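Tle cognate immunity protein 4 C-terminal domain-containing protein (Pseudomonas aeruginosa PAO1, PDB 4R1D) probably protects the bacterium from its own type VI secretion lipase effector Tle4 by binding it as the cognate immunity protein. Local coordinates at residues R60-G65 and S86-K91; L94-V99 and R109-V114. All blocks are in the same frame, centred on the assembly; numbering follows the deposited sequence.

Interaction 1 of 2, residues R60-G65 and S86-K91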
ATOM      1  N   ARG B  60      -5.782  -1.916  27.193  1.00 23.73           N
ATOM      2  CA  ARG B  60      -6.923  -1.085  27.542  1.00 23.09           C
ATOM      3  C   ARG B  60      -7.504  -0.370  26.334  1.00 25.65           C
ATOM      4  O   ARG B  60      -6.780   0.241  25.559  1.00 25.59           O
ATOM      5  CB  ARG B  60      -6.500  -0.051  28.584  1.00 26.74           C
ATOM      6  CG  ARG B  60      -6.057  -0.665  29.894  1.00 26.50           C
ATOM      7  CD  ARG B  60      -7.195  -1.431  30.545  1.00 22.97           C
ATOM      8  NE  ARG B  60      -6.771  -2.090  31.776  1.00 23.42           N
ATOM      9  CZ  ARG B  60      -6.464  -3.381  31.874  1.00 29.87           C
ATOM     10  NH1 ARG B  60      -6.548  -4.168  30.813  1.00 24.04           N
ATOM     11  NH2 ARG B  60      -6.085  -3.891  33.041  1.00 33.73           N
ATOM     12  N   HIS B  61      -8.823  -0.451  26.200  1.00 22.31           N
ATOM     13  CA  HIS B  61      -9.570   0.347  25.243  1.00 23.17           C
ATOM     14  C   HIS B  61      -9.519   1.785  25.742  1.00 29.13           C
ATOM     15  O   HIS B  61      -9.263   2.020  26.926  1.00 27.51           O
ATOM     16  CB  HIS B  61     -11.007  -0.164  25.193  1.00 25.48           C
ATOM     17  CG  HIS B  61     -11.862   0.485  24.151  1.00 24.58           C
ATOM     18  ND1 HIS B  61     -12.160  -0.120  22.948  1.00 25.72           N
ATOM     19  CD2 HIS B  61     -12.520   1.669  24.150  1.00 22.58           C
ATOM     20  CE1 HIS B  61     -12.952   0.671  22.245  1.00 22.02           C
ATOM     21  NE2 HIS B  61     -13.186   1.763  22.953  1.00 28.08           N
ATOM     22  N   LYS B  62      -9.728   2.755  24.857  1.00 20.55           N
ATOM     23  CA  LYS B  62      -9.627   4.151  25.287  1.00 27.14           C
ATOM     24  C   LYS B  62     -10.794   4.544  26.189  1.00 29.68           C
ATOM     25  O   LYS B  62     -10.684   5.483  26.975  1.00 32.08           O
ATOM     26  CB  LYS B  62      -9.534   5.110  24.095  1.00 32.22           C
ATOM     27  CG  LYS B  62      -8.294   4.922  23.220  1.00 29.73           C
ATOM     28  CD  LYS B  62      -6.992   5.142  23.979  1.00 33.02           C
ATOM     29  CE  LYS B  62      -5.795   5.015  23.041  1.00 44.99           C
ATOM     30  NZ  LYS B  62      -4.493   5.092  23.758  1.00 51.08           N
ATOM     31  N   SER B  63     -11.908   3.830  26.073  1.00 24.11           N
ATOM     32  CA  SER B  63     -13.094   4.173  26.854  1.00 31.33           C
ATOM     33  C   SER B  63     -13.870   2.982  27.423  1.00 33.81           C
ATOM     34  O   SER B  63     -14.597   3.136  28.405  1.00 35.50           O
ATOM     35  CB  SER B  63     -14.036   5.060  26.035  1.00 29.80           C
ATOM     36  OG  SER B  63     -14.584   4.355  24.934  1.00 30.77           O
ATOM     37  N   LYS B  64     -13.717   1.803  26.822  1.00 28.48           N
ATOM     38  CA  LYS B  64     -14.532   0.647  27.196  1.00 27.49           C
ATOM     39  C   LYS B  64     -13.857  -0.360  28.133  1.00 28.71           C
ATOM     40  O   LYS B  64     -14.389  -1.452  28.354  1.00 32.11           O
ATOM     41  CB  LYS B  64     -15.031  -0.089  25.949  1.00 30.99           C
ATOM     42  CG  LYS B  64     -15.863   0.760  25.005  1.00 27.40           C
ATOM     43  CD  LYS B  64     -16.592  -0.122  24.005  1.00 27.18           C
ATOM     44  CE  LYS B  64     -17.376   0.708  22.999  1.00 34.71           C
ATOM     45  NZ  LYS B  64     -18.449   1.519  23.633  1.00 37.11           N
ATOM     46  N   GLY B  65     -12.693  -0.009  28.670  1.00 26.77           N
ATOM     47  CA  GLY B  65     -12.007  -0.873  29.614  1.00 24.44           C
ATOM     48  C   GLY B  65     -11.109  -1.936  29.007  1.00 26.46           C
ATOM     49  O   GLY B  65     -10.209  -1.630  28.223  1.00 24.20           O
ATOM     50  N   SER B  86      -9.815  -2.544  17.876  1.00 16.57           N
ATOM     51  CA  SER B  86      -8.832  -1.497  18.145  1.00 21.49           C
ATOM     52  C   SER B  86      -9.165  -0.839  19.466  1.00 23.77           C
ATOM     53  O   SER B  86     -10.209  -1.114  20.059  1.00 17.51           O
ATOM     54  CB  SER B  86      -8.825  -0.424  17.054  1.00 19.20           C
ATOM     55  OG  SER B  86      -9.833   0.540  17.313  1.00 20.71           O
ATOM     56  N   GLU B  87      -8.293   0.056  19.912  1.00 19.95           N
ATOM     57  CA  GLU B  87      -8.515   0.713  21.189  1.00 22.49           C
ATOM     58  C   GLU B  87      -9.595   1.789  21.146  1.00 21.07           C
ATOM     59  O   GLU B  87      -9.886   2.412  22.169  1.00 22.64           O
ATOM     60  CB  GLU B  87      -7.196   1.242  21.758  1.00 26.11           C
ATOM     61  CG  GLU B  87      -6.239   0.104  22.074  1.00 22.84           C
ATOM     62  CD  GLU B  87      -4.939   0.557  22.700  1.00 28.08           C
ATOM     63  OE1 GLU B  87      -4.713   1.784  22.809  1.00 29.75           O
ATOM     64  OE2 GLU B  87      -4.141  -0.329  23.082  1.00 29.63           O
ATOM     65  N   VAL B  88     -10.185   2.014  19.974  1.00 19.63           N
ATOM     66  CA  VAL B  88     -11.346   2.904  19.883  1.00 18.56           C
ATOM     67  C   VAL B  88     -12.527   2.277  19.153  1.00 22.53           C
ATOM     68  O   VAL B  88     -13.533   2.946  18.897  1.00 24.86           O
ATOM     69  CB  VAL B  88     -11.013   4.260  19.228  1.00 21.04           C
ATOM     70  CG1 VAL B  88      -9.910   4.970  20.014  1.00 22.54           C
ATOM     71  CG2 VAL B  88     -10.635   4.073  17.757  1.00 21.24           C
ATOM     72  N   ALA B  89     -12.421   0.992  18.837  1.00 19.79           N
ATOM     73  CA  ALA B  89     -13.491   0.293  18.128  1.00 19.35           C
ATOM     74  C   ALA B  89     -14.789   0.286  18.933  1.00 17.07           C
ATOM     75  O   ALA B  89     -14.762   0.219  20.156  1.00 20.46           O
ATOM     76  CB  ALA B  89     -13.066  -1.144  17.808  1.00 18.93           C
ATOM     77  N   SER B  90     -15.919   0.345  18.241  1.00 18.18           N
ATOM     78  CA  SER B  90     -17.215   0.226  18.905  1.00 22.50           C
ATOM     79  C   SER B  90     -18.162  -0.716  18.164  1.00 22.00           C
ATOM     80  O   SER B  90     -19.188  -1.137  18.713  1.00 22.02           O
ATOM     81  CB  SER B  90     -17.862   1.602  19.059  1.00 20.11           C
ATOM     82  OG  SER B  90     -18.218   2.130  17.801  1.00 23.95           O
ATOM     83  N   LYS B  91     -17.833  -1.051  16.919  1.00 18.13           N
ATOM     84  CA  LYS B  91     -18.745  -1.862  16.112  1.00 20.63           C
ATOM     85  C   LYS B  91     -18.194  -3.223  15.698  1.00 19.29           C
ATOM     86  O   LYS B  91     -18.943  -4.080  15.209  1.00 19.77           O
ATOM     87  CB  LYS B  91     -19.186  -1.084  14.883  1.00 23.02           C
ATOM     88  CG  LYS B  91     -19.704   0.298  15.246  1.00 24.05           C
ATOM     89  CD  LYS B  91     -20.389   0.965  14.072  1.00 29.86           C
ATOM     90  CE  LYS B  91     -21.025   2.294  14.488  1.00 35.91           C
ATOM     91  NZ  LYS B  91     -20.053   3.430  14.490  1.00 31.99           N
TER
HETATM   92  O   HOH W   1      -3.503  -0.791  25.730  1.00 30.58           O
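The imidazole of His-61 lies flat against the backbone of the Ser-86 to Ala-89 turn, with the carbonyl oxygen of Glu-87 3.2 Å above the ring plane and over its centre. Chi1 (-175°) puts CG of His-61 anti to its backbone N, and chi2 sets the ring flat over the Glu-87 carbonyl. Lys-64 CG sits on the opposite face, 3.4 Å from the plane and offset toward the rim, so a flat aromatic suits a slot between a peptide group and an aliphatic chain. The same Glu-87 O takes a hydrogen bond from Lys-62 N at 2.7 Å, in the carbonyl plane and nearly straight (162° at the hydrogen).

Lys-62 crosses Glu-87 obliquely. Its CG touches Val-88 CG1 at 3.6 Å, and the chain bends beyond it at chi2 (-61°). Lys-62 NZ makes a rather long salt bridge of 3.4 Å to Glu-87 OE1. Lysine serves here twice, with methylenes for valine and an ammonium for the carboxylate. The other carboxylate oxygen, Glu-87 OE2, accepts from a water at 2.8 Å, and that water in turn accepts from Arg-60 N. Trp-84 also meets the His-61 ring, at a steep angle, and Asn-413 of the neighbouring Tle4 chain packs on both Lys-62 and Val-88.

Within the turn, Ser-86 OG accepts from Val-88 N at 3.1 Å, a role suited to a short hydroxyl side chain. The arrangement is a type I beta turn opened by an ST turn, docked on the loop after helix 42-58 at the interface with the partner chain.

Interaction 2 of 2, residues L94-V99 and R109-V114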
ATOM      1  N   LEU B  94     -12.176  -8.310  17.069  1.00 16.54           N
ATOM      2  CA  LEU B  94     -11.263  -9.241  16.444  1.00 16.73           C
ATOM      3  C   LEU B  94     -11.587 -10.593  17.048  1.00 17.61           C
ATOM      4  O   LEU B  94     -11.625 -10.735  18.279  1.00 18.50           O
ATOM      5  CB  LEU B  94      -9.833  -8.862  16.805  1.00 18.82           C
ATOM      6  CG  LEU B  94      -8.702  -9.603  16.098  1.00 25.23           C
ATOM      7  CD1 LEU B  94      -8.821  -9.439  14.576  1.00 27.21           C
ATOM      8  CD2 LEU B  94      -7.368  -9.073  16.610  1.00 29.90           C
ATOM      9  N   LEU B  95     -11.848 -11.575  16.192  1.00 16.23           N
ATOM     10  CA  LEU B  95     -12.047 -12.947  16.637  1.00 17.47           C
ATOM     11  C   LEU B  95     -10.895 -13.793  16.119  1.00 15.96           C
ATOM     12  O   LEU B  95     -10.763 -14.012  14.915  1.00 18.68           O
ATOM     13  CB  LEU B  95     -13.379 -13.491  16.135  1.00 15.11           C
ATOM     14  CG  LEU B  95     -13.652 -14.965  16.454  1.00 20.19           C
ATOM     15  CD1 LEU B  95     -13.582 -15.201  17.955  1.00 21.44           C
ATOM     16  CD2 LEU B  95     -14.997 -15.397  15.888  1.00 19.39           C
ATOM     17  N   ASP B  96     -10.044 -14.227  17.041  1.00 17.84           N
ATOM     18  CA  ASP B  96      -8.863 -15.024  16.712  1.00 16.23           C
ATOM     19  C   ASP B  96      -9.165 -16.503  16.993  1.00 19.43           C
ATOM     20  O   ASP B  96      -9.096 -16.938  18.146  1.00 25.25           O
ATOM     21  CB  ASP B  96      -7.707 -14.540  17.577  1.00 18.16           C
ATOM     22  CG  ASP B  96      -6.354 -15.081  17.134  1.00 15.87           C
ATOM     23  OD1 ASP B  96      -6.311 -15.735  16.087  1.00 17.60           O
ATOM     24  OD2 ASP B  96      -5.351 -14.823  17.845  1.00 19.00           O
ATOM     25  N   THR B  97      -9.515 -17.267  15.959  1.00 20.73           N
ATOM     26  CA  THR B  97      -9.911 -18.669  16.160  1.00 16.09           C
ATOM     27  C   THR B  97      -8.774 -19.654  15.923  1.00 24.04           C
ATOM     28  O   THR B  97      -8.006 -19.527  14.960  1.00 21.35           O
ATOM     29  CB  THR B  97     -11.092 -19.110  15.273  1.00 21.89           C
ATOM     30  OG1 THR B  97     -10.679 -19.161  13.906  1.00 29.62           O
ATOM     31  CG2 THR B  97     -12.316 -18.185  15.435  1.00 16.15           C
ATOM     32  N   TYR B  98      -8.687 -20.642  16.803  1.00 15.88           N
ATOM     33  CA  TYR B  98      -7.728 -21.728  16.655  1.00 21.32           C
ATOM     34  C   TYR B  98      -8.518 -23.016  16.497  1.00 20.73           C
ATOM     35  O   TYR B  98      -9.453 -23.286  17.256  1.00 23.20           O
ATOM     36  CB  TYR B  98      -6.796 -21.765  17.869  1.00 20.22           C
ATOM     37  CG  TYR B  98      -6.015 -20.481  17.973  1.00 20.61           C
ATOM     38  CD1 TYR B  98      -4.777 -20.363  17.372  1.00 20.24           C
ATOM     39  CD2 TYR B  98      -6.556 -19.354  18.595  1.00 19.10           C
ATOM     40  CE1 TYR B  98      -4.065 -19.180  17.420  1.00 23.43           C
ATOM     41  CE2 TYR B  98      -5.850 -18.162  18.649  1.00 18.95           C
ATOM     42  CZ  TYR B  98      -4.604 -18.085  18.054  1.00 21.36           C
ATOM     43  OH  TYR B  98      -3.877 -16.919  18.088  1.00 19.72           O
ATOM     44  N   VAL B  99      -8.169 -23.793  15.485  1.00 17.92           N
ATOM     45  CA  VAL B  99      -8.977 -24.959  15.138  1.00 19.73           C
ATOM     46  C   VAL B  99      -8.074 -26.082  14.665  1.00 23.27           C
ATOM     47  O   VAL B  99      -7.024 -25.835  14.067  1.00 21.60           O
ATOM     48  CB  VAL B  99     -10.034 -24.618  14.060  1.00 25.52           C
ATOM     49  CG1 VAL B  99      -9.372 -24.189  12.752  1.00 22.67           C
ATOM     50  CG2 VAL B  99     -10.985 -25.792  13.837  1.00 21.83           C
ATOM     51  N   ARG B 109      -4.714 -21.254  12.556  1.00 15.21           N
ATOM     52  CA  ARG B 109      -5.167 -19.981  13.090  1.00 17.56           C
ATOM     53  C   ARG B 109      -6.004 -19.281  12.023  1.00 18.00           C
ATOM     54  O   ARG B 109      -5.585 -19.185  10.878  1.00 15.27           O
ATOM     55  CB  ARG B 109      -3.980 -19.100  13.463  1.00 16.54           C
ATOM     56  CG  ARG B 109      -4.393 -17.759  14.030  1.00 19.56           C
ATOM     57  CD  ARG B 109      -3.194 -16.847  14.250  1.00 19.16           C
ATOM     58  NE  ARG B 109      -3.513 -15.768  15.180  1.00 20.93           N
ATOM     59  CZ  ARG B 109      -2.672 -14.792  15.516  1.00 20.58           C
ATOM     60  NH1 ARG B 109      -1.459 -14.747  14.988  1.00 22.66           N
ATOM     61  NH2 ARG B 109      -3.047 -13.856  16.384  1.00 22.59           N
ATOM     62  N   TRP B 110      -7.186 -18.810  12.400  1.00 17.38           N
ATOM     63  CA  TRP B 110      -8.064 -18.140  11.459  1.00 16.21           C
ATOM     64  C   TRP B 110      -8.620 -16.903  12.152  1.00 17.31           C
ATOM     65  O   TRP B 110      -9.562 -16.986  12.947  1.00 18.37           O
ATOM     66  CB  TRP B 110      -9.188 -19.074  11.010  1.00 16.23           C
ATOM     67  CG  TRP B 110     -10.155 -18.413  10.059  1.00 14.54           C
ATOM     68  CD1 TRP B 110      -9.848 -17.688   8.937  1.00 15.65           C
ATOM     69  CD2 TRP B 110     -11.584 -18.420  10.155  1.00 15.34           C
ATOM     70  NE1 TRP B 110     -11.010 -17.246   8.320  1.00 15.42           N
ATOM     71  CE2 TRP B 110     -12.085 -17.680   9.051  1.00 16.02           C
ATOM     72  CE3 TRP B 110     -12.490 -18.984  11.059  1.00 17.54           C
ATOM     73  CZ2 TRP B 110     -13.446 -17.492   8.836  1.00 16.64           C
ATOM     74  CZ3 TRP B 110     -13.860 -18.793  10.836  1.00 17.90           C
ATOM     75  CH2 TRP B 110     -14.314 -18.058   9.735  1.00 19.27           C
ATOM     76  N   LYS B 111      -8.012 -15.757  11.875  1.00 16.20           N
ATOM     77  CA  LYS B 111      -8.312 -14.551  12.638  1.00 16.02           C
ATOM     78  C   LYS B 111      -8.872 -13.464  11.743  1.00 20.53           C
ATOM     79  O   LYS B 111      -8.357 -13.214  10.656  1.00 16.58           O
ATOM     80  CB  LYS B 111      -7.048 -14.037  13.339  1.00 18.47           C
ATOM     81  CG  LYS B 111      -7.242 -12.722  14.106  1.00 17.19           C
ATOM     82  CD  LYS B 111      -5.935 -12.242  14.718  1.00 26.78           C
ATOM     83  CE  LYS B 111      -4.905 -11.918  13.652  1.00 31.95           C
ATOM     84  NZ  LYS B 111      -3.666 -11.329  14.235  1.00 37.99           N
ATOM     85  N   GLY B 112      -9.931 -12.811  12.205  1.00 17.73           N
ATOM     86  CA  GLY B 112     -10.487 -11.721  11.434  1.00 18.06           C
ATOM     87  C   GLY B 112     -11.499 -10.925  12.220  1.00 18.56           C
ATOM     88  O   GLY B 112     -11.849 -11.280  13.339  1.00 17.75           O
ATOM     89  N   LYS B 113     -11.973  -9.836  11.629  1.00 15.45           N
ATOM     90  CA  LYS B 113     -12.929  -8.983  12.328  1.00 15.10           C
ATOM     91  C   LYS B 113     -14.351  -9.511  12.220  1.00 16.34           C
ATOM     92  O   LYS B 113     -14.743 -10.093  11.205  1.00 18.78           O
ATOM     93  CB  LYS B 113     -12.837  -7.548  11.800  1.00 17.07           C
ATOM     94  CG  LYS B 113     -11.526  -6.886  12.147  1.00 19.15           C
ATOM     95  CD  LYS B 113     -11.489  -5.431  11.733  1.00 32.37           C
ATOM     96  CE  LYS B 113     -10.915  -5.285  10.340  1.00 31.06           C
ATOM     97  NZ  LYS B 113     -10.614  -3.863  10.040  1.00 36.60           N
ATOM     98  N   VAL B 114     -15.123  -9.293  13.285  1.00 15.54           N
ATOM     99  CA  VAL B 114     -16.504  -9.727  13.351  1.00 18.11           C
ATOM    100  C   VAL B 114     -17.346  -8.566  13.894  1.00 16.81           C
ATOM    101  O   VAL B 114     -16.917  -7.849  14.790  1.00 18.56           O
ATOM    102  CB  VAL B 114     -16.625 -10.956  14.280  1.00 18.42           C
ATOM    103  CG1 VAL B 114     -18.062 -11.186  14.706  1.00 20.65           C
ATOM    104  CG2 VAL B 114     -16.024 -12.193  13.602  1.00 19.06           C
TER
HETATM  105  O   HOH W   2     -12.035 -15.724  13.071  1.00 22.62           O
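Arg-109 and Asp-96 form a side-on salt bridge diagonally between antiparallel strands, Arg-109 being paired with Tyr-98 and Asp-96 with Lys-111, both non-hydrogen-bonded pairs. Extended from CG to NE, the arginine gives NE to OD1 of Asp-96 (2.9 Å, syn side) and NH2 to OD2, the latter from above the carboxylate plane. Tyr-98 OH donates to OD2 of Asp-96 from the opposite face at 2.6 Å; its ring lies beside the arginine, 17° from the guanidinium plane. This buried carboxylate is thus held by three donors, which would probably stabilise its charge.

Next, Trp-110 exchanges backbone hydrogen bonds with Thr-97. Its carbonyl oxygen also receives Thr-97 OG1 at 2.6 Å, on a lone pair; chi1 of 69° places that hydroxyl between the threonine's backbone N and carbonyl carbon. A water links Trp-110 O to Leu-95 O.

The methylenes of Lys-111 cross Leu-94, Lys-111 CG meeting Leu-94 CD1 at 3.7 Å, and Lys-111 CE lies above one face of the Arg-109 guanidinium, offset toward its rim. Gly-112 pairs with Leu-95 through two backbone bonds. Beyond it, Val-114 CG2 meets Leu-95 CB at 3.9 Å.

Helix 42-58 packs on the face bearing Leu-94, Asp-96 and Tyr-98, and helix 119-132 on the face of Thr-97, Trp-110 and Val-114, where Arg-397 of the partner chain makes a cation-pi contact with Trp-110. Strands 79-84 and 33-38 flank this hairpin.

Interactions 1 and 2 lie in series along the chain, their centres about 18 Å apart, and both belong to the N-terminal domain of the immunity protein. Interaction 1 joins the loop after helix 42-58 to the loop between strands 79-84 and 92-100; interaction 2 then pairs strand 92-100 with strand 107-115 in a beta hairpin. The 86-91 loop leads almost directly into the 94-99 strand segment, while helix 42-58, which precedes interaction 1, packs on the hairpin of interaction 2. Residues of both contacts also meet the second protein chain, consistent with a surface for binding Tle4 that runs from the loops onto the sheet.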